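Local coordinates for hemolysin-related protein (Vibrio cholerae serotype O1, PDB 6MLT) that is a secreted biofilm matrix protein with metal-binding and lectin-like parts, probably binding carbohydrate and contributing to bacterial biofilm adhesion, at residues Glu112-Ser117 against Gly147-Ala152; Leu136-Ser141 against Ala164-Tyr169; Met32-Val37 against Asn574-Asn579; Gly71-Leu76 against Gly90-Asp95; Ala182-Ala187 against Trp222-Ala227. All blocks are in the same frame, centred on the assembly; numbering follows the deposited sequence.

Contact 3 opens first, at Met-32-Val-37, and closes only at Asn-574-Asn-579, so the other four nest inside the long loop it makes. Within that loop, contact 4 closes soonest, pairing strands 71-76 and 93-94 of one propeller sheet. Contact 1 opens at Glu-112-Ser-117; contact 2 opens at Leu-136-Ser-141 before Gly-147-Ala-152 closes contact 1, and Ala-164-Tyr-169 closes contact 2 afterwards. The two therefore cross, and both join the sheet running from strand 101-103 to strand 132-137 to the one running from 150-152 to 174-178. Contact 5 follows in series, bringing strand 185-188 to strand 224-227, first strands of the next two sheets. Contact 3 touches contacts 1 and 5 through Gln-575, Tyr-576 and their neighbours.

Contact 1 of 5, residues Glu112-Ser117 against Gly147-Ala152; sequences EIVSTS and GDIALA. With NA (sodium ion), chain D.
Val-114 meets both Ile-149 and Leu-151, one methyl to each, and the side-chain contacts between these two segments are all apolar. Its CG1, anti to the backbone N (chi1 -170°), lies 4.2 Å from Ile-149 CD1, and the two side chains cross obliquely. The other methyl, CG2, comes to 4.1 Å from Leu-151 CD2, the two side chains running past one another in opposite senses. Ile-149 CD1 also rests against the backbone, 3.9 Å from Ser-115 CA. No hydrogen bond joins the segments: these are neighbouring blades of a beta-propeller, strand 112-115 facing the first strand, 150-152, of the next sheet, with Ala-101 and Ile-162 also packed on Ile-149. The polar chemistry sits at the far end of 112-117. Glu-112 grips a sodium ion with both carboxylate oxygens, OE1 at 2.5 Å and OE2 at 2.3 Å from the metal. Asp-104, Asp-106, Asp-108 and the backbone O of Leu-110 complete the site, an Asp-rich loop of the kind carried by FG-GAP repeats. Lys-133 NZ is hydrogen-bonded to Glu-112 OE2 and Leu-105 N to OE1.

Contact 2 of 5, residues Leu136-Ser141 against Ala164-Tyr169; sequences LLKSAS and AADGVY
Ala-140 N donates to Asp-166 OD2 at 2.7 Å, nearly straight at 172°, reaching the oxygen on its anti side. One residue back, Ser-139 N donates to Tyr-169 OH at 2.8 Å. That hydroxyl is gripped twice, since it passes its own proton to Asp-166 OD1, 2.7 Å from OH and met from above the carboxylate plane. Carboxylate and phenol thus form a short hydrogen-bonded chain that takes up two successive backbone N-H groups of 136-141. With chi1 at 61°, Asp-166 CG stands between its backbone N and carbonyl carbon, and the carboxylate it carries lies against the backbone of Ser-139 and Ala-140. A water extends the network, bonded to Ser-139 OG and donating to Asp-166 O, while Ser-139 OG is also hydrogen-bonded to Ser-178 OG. Lys-138 packs its CB 3.6 Å from Asp-166 OD2, but its NZ leads off to Thr-116 OG1, Ser-145 OG and Thr-120 O. Farther out, Leu-137 O lies at the edge of the Tyr-169 ring, 3.5 Å from CE2, and Leu-136 CD1 brushes Tyr-169 CB at 4.1 Å. Asp-166 occupies the tight turn between strands 161-164 and 167-170, closed by the bond from Ala-164 N to Gly-167 O. The contact therefore sets a beta-hairpin of one propeller blade against the chain leaving the last strand of the blade before it.

Contact 3 of 5, residues Met32-Val37 against Asn574-Asn579; sequences MAAPIV and NQYAFN
Ile-36 turns its CG1 anti to the carbonyl carbon, and chi2 of -56° bends CD1 back, bringing that methyl up to the backbone of Gln-575. Tyr-576 has its CG anti to the backbone N instead (chi1 -174°), and its ring comes to the methyl of Ala-34. The setting is a beta-propeller: the C-terminal loop 574-579 runs roughly antiparallel to the chain entering strand 36-38 and makes no hydrogen bond to 32-37. Ile-36 carries most of the fit through two branches, CD1 lying 3.7 Å from Gln-575 CA, while CG2 lies 3.7 Å from Asn-574 O. Ala-34 CB meets the Tyr-576 ring obliquely, 3.9 Å from CD2. The loop is tied to several blades at once. Asn-574 ND2 bonds Ala-102 O, Gln-575 OE1 accepts from Leu-151 N, and Tyr-576 OH pairs with Trp-521 O, so these buried polar ends all find partners, consistent with a segment threading past the first strands of neighbouring sheets. Phe-223 and Tyr-523 bring their rings against that of Tyr-576. Ala-577 is the centre of an inverse gamma turn, closed by a weak bond from Phe-578 N to Tyr-576 O. Across this turn reaches the Gln-575 amide: its NE2 donates to Ala-577 O at 3.1 Å, with an N-H...O angle of 166°, coming from above the carbonyl plane while the acceptor stays in the plane of the amide.

Contact 4 of 5, residues Gly71-Leu76 against Gly90-Asp95; sequences GYIRAL and GGVIAD
An antiparallel strand pairing at one edge of a propeller sheet joins Gly-71 to Ala-94 and Tyr-72 to Ile-93. The first is the hydrogen-bonded pair, with Gly-71 N to Ala-94 O and Ala-94 N to Gly-71 O both 2.8 Å. A further bond runs from Ile-73 N to Val-92 O at 3.1 Å. Beyond it the strands part, and a water takes over, donating to Ile-73 O and accepting from Val-92 N. Tyr-72 and Ile-93 are the non-hydrogen-bonded pair, and they make the tightest side-chain contact. Ile-93 CD1 sits over a face of the ring, displaced toward the rim at CE1, 3.6 Å from the centroid of Tyr-72 and 21° off its normal: a CH-pi contact. The ring also stacks on His-25 and meets Phe-24 edge-to-face. A glycine lets the chain come close to this ring, Gly-91 CA lying 4.0 Å from Tyr-72 CD1. Ala-94, on the opposite face from Tyr-72 and Ile-93, puts its CB 3.7 Å from Ile-73 CG1, and Ile-73 CD1 lies beside Val-92 CG1, 3.9 Å away. Strand 71-76 also pairs with 56-63, leaving 93-94 as the short outer partner in this sheet. Ile-73 and Ala-94 both pack on Ser-115 of strand 112-115, and Asp-95 is backbone-bonded to Thr-116, joining this sheet to the next.

Contact 5 of 5, residues Ala182-Ala187 against Trp222-Ala227; sequences APSSIA and WFSSVA
Pro-183 sets CG and CB on a face of the Trp-222 indole, the two side chains crossing at about a right angle, and this is the tight end of the contact. CG sits over the five-membered ring of Trp-222, 3.6 Å from its centroid and 12° off the normal, a CH-pi contact. CB leans toward the six-membered ring, 3.7 Å from Trp-222 CE3. Next along, Ser-184 CB presses on Phe-223 CD1 at 3.4 Å. Phe-223 and Trp-222 in turn meet Trp-521, Trp-222 edge-to-face, so aromatic rings gather here. The two segments lead into the first strands, 185-188 and 224-227, of neighbouring blades of the beta-propeller, and no hydrogen bond passes directly between them. The polar side is looser, bridged by two waters. One water donates to Ser-184 OG at 2.9 Å and is bonded to Ser-224 OG at 2.8 Å, bridging hydroxyls that do not touch. A second donates to Trp-222 O at 2.8 Å; the links of both waters to Ser-184 O are long and weak. Ser-224 OG, between its backbone N and carbonyl carbon (chi1 61°), also lies 3.3 Å from Ile-186 CD1.

Contact 1 of 5, residues Glu112-Ser117 against Gly147-Ala152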
# COMPACT_ATOMS: atom_id res chain seq x y z
N GLU A 112 -6.67 -19.88 -9.24
CA GLU A 112 -6.16 -19.98 -10.60
C GLU A 112 -4.81 -19.28 -10.70
O GLU A 112 -4.54 -18.32 -9.97
CB GLU A 112 -7.12 -19.35 -11.62
CG GLU A 112 -8.32 -20.22 -11.99
CD GLU A 112 -9.45 -20.13 -10.99
OE1 GLU A 112 -9.73 -19.02 -10.50
OE2 GLU A 112 -10.07 -21.19 -10.69
N ILE A 113 -3.96 -19.75 -11.62
CA ILE A 113 -2.59 -19.26 -11.76
C ILE A 113 -2.42 -18.74 -13.18
O ILE A 113 -2.57 -19.49 -14.14
CB ILE A 113 -1.57 -20.37 -11.46
CG1 ILE A 113 -1.81 -20.92 -10.05
CG2 ILE A 113 -0.15 -19.85 -11.63
CD1 ILE A 113 -1.09 -22.21 -9.78
N VAL A 114 -2.07 -17.46 -13.31
CA VAL A 114 -2.01 -16.77 -14.60
C VAL A 114 -0.55 -16.58 -14.98
O VAL A 114 0.26 -16.09 -14.17
CB VAL A 114 -2.73 -15.41 -14.56
CG1 VAL A 114 -2.86 -14.83 -15.96
CG2 VAL A 114 -4.09 -15.55 -13.91
N SER A 115 -0.20 -16.95 -16.21
CA SER A 115 1.17 -16.80 -16.68
C SER A 115 1.20 -16.86 -18.20
O SER A 115 0.21 -17.19 -18.85
CB SER A 115 2.07 -17.90 -16.10
OG SER A 115 1.89 -19.12 -16.79
N THR A 116 2.37 -16.55 -18.75
CA THR A 116 2.61 -16.75 -20.18
C THR A 116 4.11 -16.90 -20.40
O THR A 116 4.92 -16.80 -19.46
CB THR A 116 2.02 -15.61 -21.01
OG1 THR A 116 1.97 -15.99 -22.40
CG2 THR A 116 2.85 -14.34 -20.86
N SER A 117 4.48 -17.17 -21.65
CA SER A 117 5.87 -17.21 -22.08
C SER A 117 5.96 -16.63 -23.48
O SER A 117 4.94 -16.38 -24.13
CB SER A 117 6.43 -18.64 -22.06
OG SER A 117 6.09 -19.29 -23.27
N GLY A 147 5.83 -10.18 -19.47
CA GLY A 147 6.19 -9.25 -18.42
C GLY A 147 5.42 -9.56 -17.16
O GLY A 147 4.91 -10.67 -16.98
N ASP A 148 5.33 -8.58 -16.27
CA ASP A 148 4.56 -8.75 -15.06
C ASP A 148 3.08 -8.87 -15.39
O ASP A 148 2.60 -8.37 -16.41
CB ASP A 148 4.79 -7.58 -14.10
CG ASP A 148 4.19 -7.81 -12.72
OD1 ASP A 148 3.96 -8.99 -12.35
OD2 ASP A 148 3.94 -6.82 -12.00
N ILE A 149 2.36 -9.58 -14.52
CA ILE A 149 0.92 -9.70 -14.60
C ILE A 149 0.34 -9.27 -13.26
O ILE A 149 0.79 -9.74 -12.21
CB ILE A 149 0.49 -11.14 -14.95
CG1 ILE A 149 1.00 -11.51 -16.34
CG2 ILE A 149 -1.02 -11.27 -14.87
CD1 ILE A 149 0.76 -12.95 -16.73
N ALA A 150 -0.65 -8.38 -13.30
CA ALA A 150 -1.38 -7.97 -12.12
C ALA A 150 -2.86 -8.26 -12.34
O ALA A 150 -3.35 -8.26 -13.48
CB ALA A 150 -1.17 -6.49 -11.81
N LEU A 151 -3.57 -8.52 -11.25
CA LEU A 151 -4.97 -8.94 -11.29
C LEU A 151 -5.81 -7.96 -10.47
O LEU A 151 -5.54 -7.76 -9.28
CB LEU A 151 -5.12 -10.35 -10.73
CG LEU A 151 -4.19 -11.39 -11.35
CD1 LEU A 151 -4.29 -12.70 -10.59
CD2 LEU A 151 -4.52 -11.60 -12.82
N ALA A 152 -6.84 -7.39 -11.10
CA ALA A 152 -7.71 -6.45 -10.40
C ALA A 152 -9.02 -6.32 -11.15
O ALA A 152 -9.08 -6.53 -12.36
CB ALA A 152 -7.05 -5.07 -10.26
NA NA D . -11.32 -20.25 -8.99

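Contact 2 of 5, residues Leu136-Ser141 against Ala164-Tyr169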
# COMPACT_ATOMS: atom_id res chain seq x y z
N LEU A 136 -6.28 -17.26 -23.05
CA LEU A 136 -6.67 -15.99 -23.67
C LEU A 136 -5.61 -15.64 -24.70
O LEU A 136 -4.42 -15.54 -24.37
CB LEU A 136 -6.79 -14.87 -22.64
CG LEU A 136 -7.53 -15.18 -21.34
CD1 LEU A 136 -7.42 -14.00 -20.38
CD2 LEU A 136 -8.99 -15.54 -21.60
N LEU A 137 -6.03 -15.45 -25.95
CA LEU A 137 -5.10 -15.13 -27.02
C LEU A 137 -4.48 -13.76 -26.79
O LEU A 137 -5.19 -12.77 -26.56
CB LEU A 137 -5.82 -15.15 -28.36
CG LEU A 137 -4.97 -14.96 -29.62
CD1 LEU A 137 -4.05 -16.15 -29.83
CD2 LEU A 137 -5.86 -14.74 -30.84
N LYS A 138 -3.15 -13.69 -26.86
CA LYS A 138 -2.44 -12.47 -26.53
C LYS A 138 -2.46 -11.48 -27.69
O LYS A 138 -2.63 -11.84 -28.86
CB LYS A 138 -0.99 -12.78 -26.15
CG LYS A 138 -0.85 -13.52 -24.83
CD LYS A 138 0.60 -13.71 -24.41
CE LYS A 138 1.33 -14.64 -25.37
NZ LYS A 138 2.72 -14.93 -24.89
N SER A 139 -2.25 -10.21 -27.34
CA SER A 139 -2.15 -9.16 -28.34
C SER A 139 -0.87 -9.29 -29.15
O SER A 139 -0.89 -9.24 -30.39
CB SER A 139 -2.22 -7.79 -27.66
OG SER A 139 -2.13 -6.75 -28.61
N ALA A 140 0.26 -9.43 -28.47
CA ALA A 140 1.56 -9.48 -29.12
C ALA A 140 2.11 -10.90 -29.07
O ALA A 140 1.53 -11.81 -28.47
CB ALA A 140 2.53 -8.50 -28.45
N SER A 141 3.25 -11.09 -29.72
CA SER A 141 3.92 -12.38 -29.72
C SER A 141 5.37 -12.19 -29.31
O SER A 141 5.94 -11.09 -29.40
CB SER A 141 3.83 -13.06 -31.10
OG SER A 141 4.08 -12.12 -32.13
N ALA A 164 -1.33 -7.25 -18.35
CA ALA A 164 -0.16 -7.97 -18.83
C ALA A 164 0.73 -7.04 -19.65
O ALA A 164 0.44 -5.86 -19.83
CB ALA A 164 -0.58 -9.19 -19.67
N ALA A 165 1.82 -7.60 -20.18
CA ALA A 165 2.86 -6.79 -20.79
C ALA A 165 2.40 -6.13 -22.08
O ALA A 165 2.93 -5.08 -22.46
CB ALA A 165 4.10 -7.64 -21.06
N ASP A 166 1.44 -6.73 -22.79
CA ASP A 166 1.04 -6.27 -24.11
C ASP A 166 -0.40 -5.78 -24.16
O ASP A 166 -0.90 -5.47 -25.26
CB ASP A 166 1.24 -7.37 -25.14
CG ASP A 166 0.40 -8.63 -24.86
OD1 ASP A 166 -0.22 -8.75 -23.77
OD2 ASP A 166 0.36 -9.50 -25.74
N GLY A 167 -1.08 -5.69 -23.03
CA GLY A 167 -2.45 -5.24 -23.01
C GLY A 167 -3.15 -5.62 -21.73
O GLY A 167 -2.56 -6.19 -20.80
N VAL A 168 -4.44 -5.29 -21.70
CA VAL A 168 -5.32 -5.57 -20.58
C VAL A 168 -6.39 -6.52 -21.07
O VAL A 168 -6.98 -6.31 -22.13
CB VAL A 168 -5.96 -4.28 -20.02
CG1 VAL A 168 -7.01 -4.61 -18.95
CG2 VAL A 168 -4.87 -3.39 -19.46
N TYR A 169 -6.64 -7.57 -20.28
CA TYR A 169 -7.52 -8.66 -20.66
C TYR A 169 -8.61 -8.85 -19.61
O TYR A 169 -8.41 -8.60 -18.42
CB TYR A 169 -6.73 -9.97 -20.78
CG TYR A 169 -5.60 -9.94 -21.78
CD1 TYR A 169 -4.40 -9.29 -21.49
CD2 TYR A 169 -5.72 -10.58 -23.01
CE1 TYR A 169 -3.36 -9.26 -22.41
CE2 TYR A 169 -4.69 -10.57 -23.92
CZ TYR A 169 -3.51 -9.91 -23.62
OH TYR A 169 -2.49 -9.90 -24.54
O HOH W 1 0.11 -5.33 -28.03

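Contact 3 of 5, residues Met32-Val37 against Asn574-Asn579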
# COMPACT_ATOMS: atom_id res chain seq x y z
N MET A 32 14.87 -17.56 -10.38
CA MET A 32 15.31 -16.17 -10.38
C MET A 32 14.15 -15.20 -10.56
O MET A 32 14.33 -14.09 -11.06
CB MET A 32 16.39 -15.96 -11.46
CG MET A 32 17.21 -14.67 -11.29
SD MET A 32 18.88 -14.80 -12.00
CE MET A 32 18.51 -15.32 -13.68
N ALA A 33 12.94 -15.61 -10.15
CA ALA A 33 11.78 -14.74 -10.14
C ALA A 33 11.12 -14.83 -8.77
O ALA A 33 11.18 -15.86 -8.10
CB ALA A 33 10.77 -15.11 -11.23
N ALA A 34 10.50 -13.73 -8.36
CA ALA A 34 9.99 -13.63 -7.00
C ALA A 34 8.94 -14.71 -6.75
O ALA A 34 8.14 -15.02 -7.64
CB ALA A 34 9.38 -12.24 -6.76
N PRO A 35 8.90 -15.29 -5.56
CA PRO A 35 7.92 -16.34 -5.27
C PRO A 35 6.54 -15.75 -5.03
O PRO A 35 6.38 -14.59 -4.63
CB PRO A 35 8.46 -16.99 -4.00
CG PRO A 35 9.17 -15.87 -3.30
CD PRO A 35 9.72 -14.97 -4.38
N ILE A 36 5.53 -16.58 -5.27
CA ILE A 36 4.12 -16.26 -5.07
C ILE A 36 3.58 -17.21 -4.00
O ILE A 36 3.98 -18.37 -3.95
CB ILE A 36 3.34 -16.42 -6.39
CG1 ILE A 36 3.82 -15.41 -7.43
CG2 ILE A 36 1.84 -16.34 -6.17
CD1 ILE A 36 3.76 -14.00 -7.00
N VAL A 37 2.65 -16.71 -3.18
CA VAL A 37 2.16 -17.46 -2.02
C VAL A 37 0.63 -17.47 -2.05
O VAL A 37 0.00 -16.41 -1.92
CB VAL A 37 2.66 -16.87 -0.69
CG1 VAL A 37 2.07 -17.64 0.50
CG2 VAL A 37 4.18 -16.90 -0.64
N ASN A 574 0.17 -12.71 -3.78
CA ASN A 574 -0.37 -13.38 -4.95
C ASN A 574 0.15 -12.84 -6.27
O ASN A 574 -0.13 -13.43 -7.31
CB ASN A 574 -1.90 -13.28 -4.93
CG ASN A 574 -2.37 -11.88 -5.20
OD1 ASN A 574 -2.06 -10.96 -4.44
ND2 ASN A 574 -3.10 -11.70 -6.28
N GLN A 575 0.91 -11.74 -6.25
CA GLN A 575 1.44 -11.16 -7.47
C GLN A 575 2.65 -10.31 -7.11
O GLN A 575 2.89 -9.99 -5.94
CB GLN A 575 0.37 -10.32 -8.20
CG GLN A 575 -0.13 -9.11 -7.43
CD GLN A 575 -1.25 -8.37 -8.14
OE1 GLN A 575 -2.02 -8.96 -8.91
NE2 GLN A 575 -1.37 -7.09 -7.86
N TYR A 576 3.42 -9.97 -8.13
CA TYR A 576 4.65 -9.20 -7.91
C TYR A 576 4.35 -7.80 -7.40
O TYR A 576 5.10 -7.26 -6.58
CB TYR A 576 5.44 -9.15 -9.22
CG TYR A 576 6.79 -8.51 -9.11
CD1 TYR A 576 6.94 -7.14 -9.29
CD2 TYR A 576 7.92 -9.27 -8.85
CE1 TYR A 576 8.17 -6.54 -9.20
CE2 TYR A 576 9.18 -8.67 -8.76
CZ TYR A 576 9.29 -7.31 -8.94
OH TYR A 576 10.51 -6.70 -8.85
N ALA A 577 3.26 -7.20 -7.88
CA ALA A 577 2.84 -5.87 -7.44
C ALA A 577 1.85 -5.98 -6.27
O ALA A 577 0.72 -5.49 -6.31
CB ALA A 577 2.22 -5.10 -8.61
N PHE A 578 2.32 -6.62 -5.21
CA PHE A 578 1.47 -6.91 -4.06
C PHE A 578 1.38 -5.69 -3.14
O PHE A 578 2.40 -5.09 -2.79
CB PHE A 578 2.02 -8.10 -3.28
CG PHE A 578 1.26 -8.38 -2.03
CD1 PHE A 578 0.06 -9.06 -2.08
CD2 PHE A 578 1.71 -7.92 -0.80
CE1 PHE A 578 -0.66 -9.30 -0.93
CE2 PHE A 578 0.99 -8.16 0.35
CZ PHE A 578 -0.19 -8.85 0.29
N ASN A 579 0.15 -5.36 -2.72
CA ASN A 579 -0.05 -4.29 -1.75
C ASN A 579 -1.37 -4.48 -0.99
O ASN A 579 -2.06 -3.50 -0.69
CB ASN A 579 -0.02 -2.92 -2.43
CG ASN A 579 -1.26 -2.63 -3.24
OD1 ASN A 579 -1.88 -3.53 -3.80
ND2 ASN A 579 -1.65 -1.36 -3.29

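Contact 4 of 5, residues Gly71-Leu76 against Gly90-Asp95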
# COMPACT_ATOMS: atom_id res chain seq x y z
N GLY A 71 10.63 -21.69 -18.38
CA GLY A 71 10.83 -22.64 -17.30
C GLY A 71 9.52 -23.28 -16.90
O GLY A 71 8.46 -22.94 -17.43
N TYR A 72 9.59 -24.20 -15.94
CA TYR A 72 8.42 -24.95 -15.49
C TYR A 72 7.83 -24.29 -14.25
O TYR A 72 8.55 -23.95 -13.32
CB TYR A 72 8.77 -26.41 -15.18
CG TYR A 72 9.03 -27.22 -16.42
CD1 TYR A 72 7.98 -27.64 -17.23
CD2 TYR A 72 10.33 -27.56 -16.80
CE1 TYR A 72 8.21 -28.37 -18.39
CE2 TYR A 72 10.57 -28.30 -17.96
CZ TYR A 72 9.51 -28.69 -18.74
OH TYR A 72 9.74 -29.42 -19.88
N ILE A 73 6.50 -24.14 -14.25
CA ILE A 73 5.79 -23.73 -13.05
C ILE A 73 5.74 -24.90 -12.08
O ILE A 73 5.36 -26.01 -12.46
CB ILE A 73 4.38 -23.24 -13.38
CG1 ILE A 73 4.42 -22.12 -14.42
CG2 ILE A 73 3.66 -22.77 -12.12
CD1 ILE A 73 3.04 -21.73 -14.97
N ARG A 74 6.11 -24.65 -10.83
CA ARG A 74 6.08 -25.67 -9.79
C ARG A 74 5.39 -25.12 -8.55
O ARG A 74 5.61 -23.97 -8.17
CB ARG A 74 7.49 -26.13 -9.41
CG ARG A 74 8.32 -26.70 -10.54
CD ARG A 74 9.59 -27.34 -9.98
NE ARG A 74 10.57 -27.72 -10.99
CZ ARG A 74 10.79 -28.96 -11.43
NH1 ARG A 74 10.07 -29.98 -10.97
NH2 ARG A 74 11.73 -29.18 -12.33
N ALA A 75 4.56 -25.95 -7.93
CA ALA A 75 3.89 -25.61 -6.68
C ALA A 75 4.52 -26.41 -5.54
O ALA A 75 4.59 -27.64 -5.60
CB ALA A 75 2.40 -25.91 -6.76
N LEU A 76 4.96 -25.70 -4.50
CA LEU A 76 5.66 -26.29 -3.37
C LEU A 76 4.83 -26.15 -2.10
O LEU A 76 4.35 -25.06 -1.78
CB LEU A 76 7.02 -25.62 -3.16
CG LEU A 76 7.90 -25.54 -4.40
CD1 LEU A 76 9.23 -24.85 -4.08
CD2 LEU A 76 8.13 -26.93 -4.98
N GLY A 90 2.66 -33.06 -18.41
CA GLY A 90 3.96 -32.76 -18.96
C GLY A 90 4.55 -31.44 -18.50
O GLY A 90 5.63 -31.07 -18.98
N GLY A 91 3.89 -30.73 -17.60
CA GLY A 91 4.40 -29.45 -17.11
C GLY A 91 3.94 -28.29 -17.97
O GLY A 91 3.64 -28.43 -19.15
N VAL A 92 3.88 -27.12 -17.35
CA VAL A 92 3.47 -25.89 -18.02
C VAL A 92 4.66 -24.94 -18.06
O VAL A 92 5.27 -24.65 -17.02
CB VAL A 92 2.27 -25.23 -17.31
CG1 VAL A 92 1.92 -23.89 -17.96
CG2 VAL A 92 1.07 -26.18 -17.33
N ILE A 93 4.99 -24.46 -19.25
CA ILE A 93 6.10 -23.53 -19.45
C ILE A 93 5.61 -22.10 -19.25
O ILE A 93 4.59 -21.69 -19.81
CB ILE A 93 6.73 -23.71 -20.84
CG1 ILE A 93 7.29 -25.13 -21.01
CG2 ILE A 93 7.83 -22.67 -21.08
CD1 ILE A 93 8.44 -25.45 -20.08
N ALA A 94 6.34 -21.35 -18.43
CA ALA A 94 6.14 -19.92 -18.28
C ALA A 94 7.49 -19.24 -18.35
O ALA A 94 8.54 -19.87 -18.17
CB ALA A 94 5.46 -19.58 -16.94
N ASP A 95 7.48 -17.94 -18.63
CA ASP A 95 8.74 -17.22 -18.59
C ASP A 95 9.33 -17.30 -17.18
O ASP A 95 8.61 -17.22 -16.19
CB ASP A 95 8.56 -15.76 -19.00
CG ASP A 95 9.89 -15.11 -19.34
OD1 ASP A 95 10.37 -15.32 -20.48
OD2 ASP A 95 10.47 -14.44 -18.47
O HOH W 2 3.97 -27.22 -14.59

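Contact 5 of 5, residues Ala182-Ala187 against Trp222-Ala227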
# COMPACT_ATOMS: atom_id res chain seq x y z
N ALA A 182 5.31 -3.53 -21.93
CA ALA A 182 5.56 -2.90 -20.65
C ALA A 182 5.96 -3.98 -19.64
O ALA A 182 5.17 -4.90 -19.40
CB ALA A 182 4.34 -2.13 -20.16
N PRO A 183 7.15 -3.92 -19.04
CA PRO A 183 7.48 -4.95 -18.04
C PRO A 183 6.57 -4.92 -16.84
O PRO A 183 6.40 -5.95 -16.17
CB PRO A 183 8.94 -4.63 -17.65
CG PRO A 183 9.16 -3.21 -18.07
CD PRO A 183 8.25 -2.97 -19.26
N SER A 184 5.95 -3.77 -16.55
CA SER A 184 5.14 -3.57 -15.36
C SER A 184 3.86 -2.83 -15.68
O SER A 184 3.88 -1.79 -16.35
CB SER A 184 5.91 -2.76 -14.31
OG SER A 184 5.04 -2.36 -13.27
N SER A 185 2.75 -3.32 -15.13
CA SER A 185 1.47 -2.62 -15.16
C SER A 185 0.84 -2.67 -13.78
O SER A 185 0.94 -3.70 -13.09
CB SER A 185 0.49 -3.27 -16.17
OG SER A 185 1.10 -3.47 -17.44
N ILE A 186 0.20 -1.58 -13.36
CA ILE A 186 -0.62 -1.57 -12.15
C ILE A 186 -1.89 -0.78 -12.43
O ILE A 186 -1.99 -0.02 -13.39
CB ILE A 186 0.12 -0.97 -10.93
CG1 ILE A 186 0.45 0.51 -11.14
CG2 ILE A 186 1.39 -1.76 -10.63
CD1 ILE A 186 0.76 1.24 -9.83
N ALA A 187 -2.88 -0.95 -11.55
CA ALA A 187 -4.14 -0.24 -11.65
C ALA A 187 -4.44 0.50 -10.35
O ALA A 187 -4.21 -0.04 -9.26
CB ALA A 187 -5.29 -1.19 -11.97
N TRP A 222 9.96 0.83 -15.53
CA TRP A 222 9.74 -0.52 -15.02
C TRP A 222 8.70 -0.44 -13.89
O TRP A 222 7.65 0.17 -14.10
CB TRP A 222 11.08 -1.14 -14.64
CG TRP A 222 11.79 -1.74 -15.81
CD1 TRP A 222 12.31 -1.08 -16.89
CD2 TRP A 222 12.06 -3.13 -16.03
NE1 TRP A 222 12.88 -1.97 -17.76
CE2 TRP A 222 12.74 -3.24 -17.25
CE3 TRP A 222 11.78 -4.30 -15.31
CZ2 TRP A 222 13.16 -4.46 -17.77
CZ3 TRP A 222 12.20 -5.51 -15.82
CH2 TRP A 222 12.88 -5.59 -17.04
N PHE A 223 8.94 -1.02 -12.72
CA PHE A 223 7.88 -1.21 -11.74
C PHE A 223 7.57 0.08 -11.01
O PHE A 223 8.41 0.98 -10.87
CB PHE A 223 8.27 -2.31 -10.76
CG PHE A 223 8.41 -3.66 -11.42
CD1 PHE A 223 7.29 -4.41 -11.71
CD2 PHE A 223 9.66 -4.15 -11.77
CE1 PHE A 223 7.41 -5.65 -12.33
CE2 PHE A 223 9.78 -5.39 -12.39
CZ PHE A 223 8.65 -6.13 -12.67
N SER A 224 6.33 0.17 -10.54
CA SER A 224 5.83 1.33 -9.85
C SER A 224 5.12 0.90 -8.58
O SER A 224 4.77 -0.27 -8.40
CB SER A 224 4.87 2.13 -10.76
OG SER A 224 3.76 1.34 -11.13
N SER A 225 4.94 1.88 -7.70
CA SER A 225 4.23 1.74 -6.44
C SER A 225 3.29 2.93 -6.33
O SER A 225 3.58 4.02 -6.81
CB SER A 225 5.20 1.75 -5.24
OG SER A 225 6.19 0.75 -5.35
N VAL A 226 2.15 2.71 -5.67
CA VAL A 226 1.23 3.80 -5.35
C VAL A 226 1.21 3.94 -3.83
O VAL A 226 1.26 2.94 -3.11
CB VAL A 226 -0.17 3.55 -5.93
CG1 VAL A 226 -0.78 2.27 -5.38
CG2 VAL A 226 -1.08 4.74 -5.66
N ALA A 227 1.17 5.18 -3.36
CA ALA A 227 1.20 5.46 -1.94
C ALA A 227 0.82 6.91 -1.73
O ALA A 227 0.80 7.71 -2.67
CB ALA A 227 2.57 5.17 -1.33
O HOH W 3 3.76 0.16 -13.72
O HOH W 4 5.40 1.10 -15.43